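Local coordinates for GH86A beta-porphyranase (Bacteroides plebeius, PDB 4AW7), which hydrolyses the beta-D-galactopyranose-(1->4)-alpha-L-galactopyranose-6-sulfate linkages of porphyran, a sulfated red seaweed polysaccharide, at residues H108-V111 and Q112-Q115. Numbering follows the deposited sequence.
Sequences HPYV and QHIQ. With GAL (beta-D-galactopyranose), chain B; L6S (6-O-sulfo-alpha-L-galactopyranose), chain C.
His-113 and His-108 meet where a type I beta turn over 110-113 follows strand 104-106 of the parallel catalytic barrel sheet, just after an inverse gamma turn centred on Pro-109, whose ring-restricted phi suits that bend. The backbone bonds converge on Tyr-110 O, which accepts from His-113 N at 2.9 Å and from Ile-114 N at 3.1 Å. Histidine suits position 113 by offering a ring N-H to a backbone carbonyl: ND1 donates to His-108 O at 2.8 Å, lying in the carbonyl plane with an N-H...O angle of 162°. Chi1 of -57° swings the ring back toward His-108, and chi2 of 158° points ND1 at the oxygen. Replacing His-113 by alanine would probably leave His-108 O with the weak bond from Tyr-110 N and Tyr-110 CB without the imidazole face it covers.

Among van der Waals and ring-face contacts, Tyr-110 CD2 approaches His-113 CE1 at 3.9 Å. The bent Gln-112 chain brings OE1 to Tyr-110 CB, its amide perpendicular to the phenol ring. Ile-114 sends its aliphatic chain to Met-167 and Phe-170 of helix 160-179. Tyr-110 OH sits 3.3 Å above the centre of the His-108 ring, which also stacks on Phe-71. At the ring's edge, His-108 NE2 hydrogen-bonds to galactose O4 at 2.9 Å.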
loop_
_atom_site.group_PDB
_atom_site.type_symbol
_atom_site.label_atom_id
_atom_site.label_comp_id
_atom_site.label_asym_id
_atom_site.label_seq_id
_atom_site.Cartn_x
_atom_site.Cartn_y
_atom_site.Cartn_z
ATOM N N HIS A 108 1.904 -13.882 -15.067
ATOM C CA HIS A 108 2.715 -14.840 -14.336
ATOM C C HIS A 108 4.116 -14.862 -14.943
ATOM O O HIS A 108 4.262 -14.809 -16.170
ATOM C CB HIS A 108 2.156 -16.243 -14.422
ATOM C CG HIS A 108 0.827 -16.438 -13.774
ATOM N ND1 HIS A 108 0.652 -16.397 -12.408
ATOM C CD2 HIS A 108 -0.386 -16.714 -14.307
ATOM C CE1 HIS A 108 -0.623 -16.627 -12.139
ATOM N NE2 HIS A 108 -1.272 -16.833 -13.275
ATOM N N PRO A 109 5.153 -15.036 -14.121
ATOM C CA PRO A 109 6.537 -15.101 -14.605
ATOM C C PRO A 109 6.878 -16.533 -15.056
ATOM O O PRO A 109 7.738 -17.202 -14.444
ATOM C CB PRO A 109 7.326 -14.670 -13.365
ATOM C CG PRO A 109 6.552 -15.177 -12.239
ATOM C CD PRO A 109 5.110 -14.978 -12.645
ATOM N N TYR A 110 6.110 -16.995 -16.031
ATOM C CA TYR A 110 6.156 -18.343 -16.608
ATOM C C TYR A 110 7.169 -18.377 -17.745
ATOM O O TYR A 110 7.354 -17.365 -18.416
ATOM C CB TYR A 110 4.771 -18.724 -17.220
ATOM C CG TYR A 110 3.601 -19.039 -16.292
ATOM C CD1 TYR A 110 3.791 -19.363 -14.953
ATOM C CD2 TYR A 110 2.289 -19.038 -16.799
ATOM C CE1 TYR A 110 2.682 -19.649 -14.113
ATOM C CE2 TYR A 110 1.207 -19.342 -15.983
ATOM C CZ TYR A 110 1.423 -19.655 -14.647
ATOM O OH TYR A 110 0.353 -19.932 -13.822
ATOM N N VAL A 111 7.674 -19.582 -18.034
ATOM C CA VAL A 111 8.548 -19.792 -19.193
ATOM C C VAL A 111 7.837 -19.543 -20.522
ATOM O O VAL A 111 8.487 -19.366 -21.538
ATOM C CB VAL A 111 9.176 -21.206 -19.216
ATOM C CG1 VAL A 111 10.095 -21.421 -18.046
ATOM C CG2 VAL A 111 8.134 -22.312 -19.304
ATOM N N GLN A 112 6.512 -19.513 -20.503
ATOM C CA GLN A 112 5.708 -19.161 -21.673
ATOM C C GLN A 112 5.738 -17.694 -22.006
ATOM O O GLN A 112 5.401 -17.295 -23.121
ATOM C CB GLN A 112 4.247 -19.614 -21.466
ATOM C CG GLN A 112 4.039 -21.149 -21.458
ATOM C CD GLN A 112 4.344 -21.851 -20.156
ATOM O OE1 GLN A 112 4.445 -21.230 -19.114
ATOM N NE2 GLN A 112 4.505 -23.167 -20.214
ATOM N N HIS A 113 6.161 -16.880 -21.027
ATOM C CA HIS A 113 6.153 -15.444 -21.133
ATOM C C HIS A 113 7.515 -14.808 -21.229
ATOM O O HIS A 113 7.687 -13.826 -21.917
ATOM C CB HIS A 113 5.360 -14.834 -19.968
ATOM C CG HIS A 113 3.959 -15.341 -19.871
ATOM N ND1 HIS A 113 3.232 -15.296 -18.701
ATOM C CD2 HIS A 113 3.146 -15.909 -20.801
ATOM C CE1 HIS A 113 2.032 -15.815 -18.924
ATOM N NE2 HIS A 113 1.963 -16.215 -20.182
ATOM N N ILE A 114 8.469 -15.305 -20.435
ATOM C CA ILE A 114 9.838 -14.825 -20.464
ATOM C C ILE A 114 10.754 -16.060 -20.392
ATOM O O ILE A 114 10.383 -17.060 -19.794
ATOM C CB ILE A 114 10.152 -13.810 -19.352
ATOM C CG1 ILE A 114 11.509 -13.123 -19.572
ATOM C CG2 ILE A 114 10.047 -14.456 -17.954
ATOM C CD1 ILE A 114 11.801 -11.969 -18.614
ATOM N N GLN A 115 11.895 -16.010 -21.075
ATOM C CA GLN A 115 12.823 -17.141 -21.102
ATOM C C GLN A 115 14.167 -16.619 -21.534
ATOM O O GLN A 115 14.281 -15.585 -22.176
ATOM C CB GLN A 115 12.303 -18.231 -22.066
ATOM C CG GLN A 115 13.158 -19.491 -22.230
ATOM C CD GLN A 115 13.402 -20.211 -20.932
ATOM O OE1 GLN A 115 14.144 -19.715 -20.078
ATOM N NE2 GLN A 115 12.810 -21.404 -20.776
HETATM C C1 GAL B . -4.434 -16.786 -10.262
HETATM C C2 GAL B . -4.970 -15.988 -11.434
HETATM C C3 GAL B . -5.827 -16.944 -12.262
HETATM C C4 GAL B . -4.999 -18.144 -12.745
HETATM C C5 GAL B . -4.373 -18.770 -11.505
HETATM C C6 GAL B . -3.495 -19.949 -11.858
HETATM O O2 GAL B . -5.702 -14.832 -11.022
HETATM O O3 GAL B . -6.324 -16.186 -13.343
HETATM O O4 GAL B . -3.970 -17.726 -13.654
HETATM O O5 GAL B . -3.603 -17.797 -10.789
HETATM O O6 GAL B . -2.934 -20.473 -10.681
HETATM O O1S L6S C . -7.348 -13.297 -7.692
HETATM O O2S L6S C . -8.201 -15.387 -6.719
HETATM O O3S L6S C . -7.393 -15.296 -9.037
HETATM C C1 L6S C . -1.174 -14.550 -7.379
HETATM C C2 L6S C . -0.901 -15.689 -8.336
HETATM C C3 L6S C . -1.865 -16.848 -8.037
HETATM C C4 L6S C . -3.344 -16.324 -8.175
HETATM C C5 L6S C . -3.515 -15.124 -7.236
HETATM C C6 L6S C . -4.814 -14.368 -7.596
HETATM O O2 L6S C . 0.480 -16.101 -8.287
HETATM O O3 L6S C . -1.646 -17.965 -8.912
HETATM O O4 L6S C . -3.553 -15.941 -9.544
HETATM O O5 L6S C . -2.511 -14.113 -7.385
HETATM O O6 L6S C . -5.917 -15.143 -7.153
HETATM S S1 L6S C . -7.304 -14.736 -7.659
#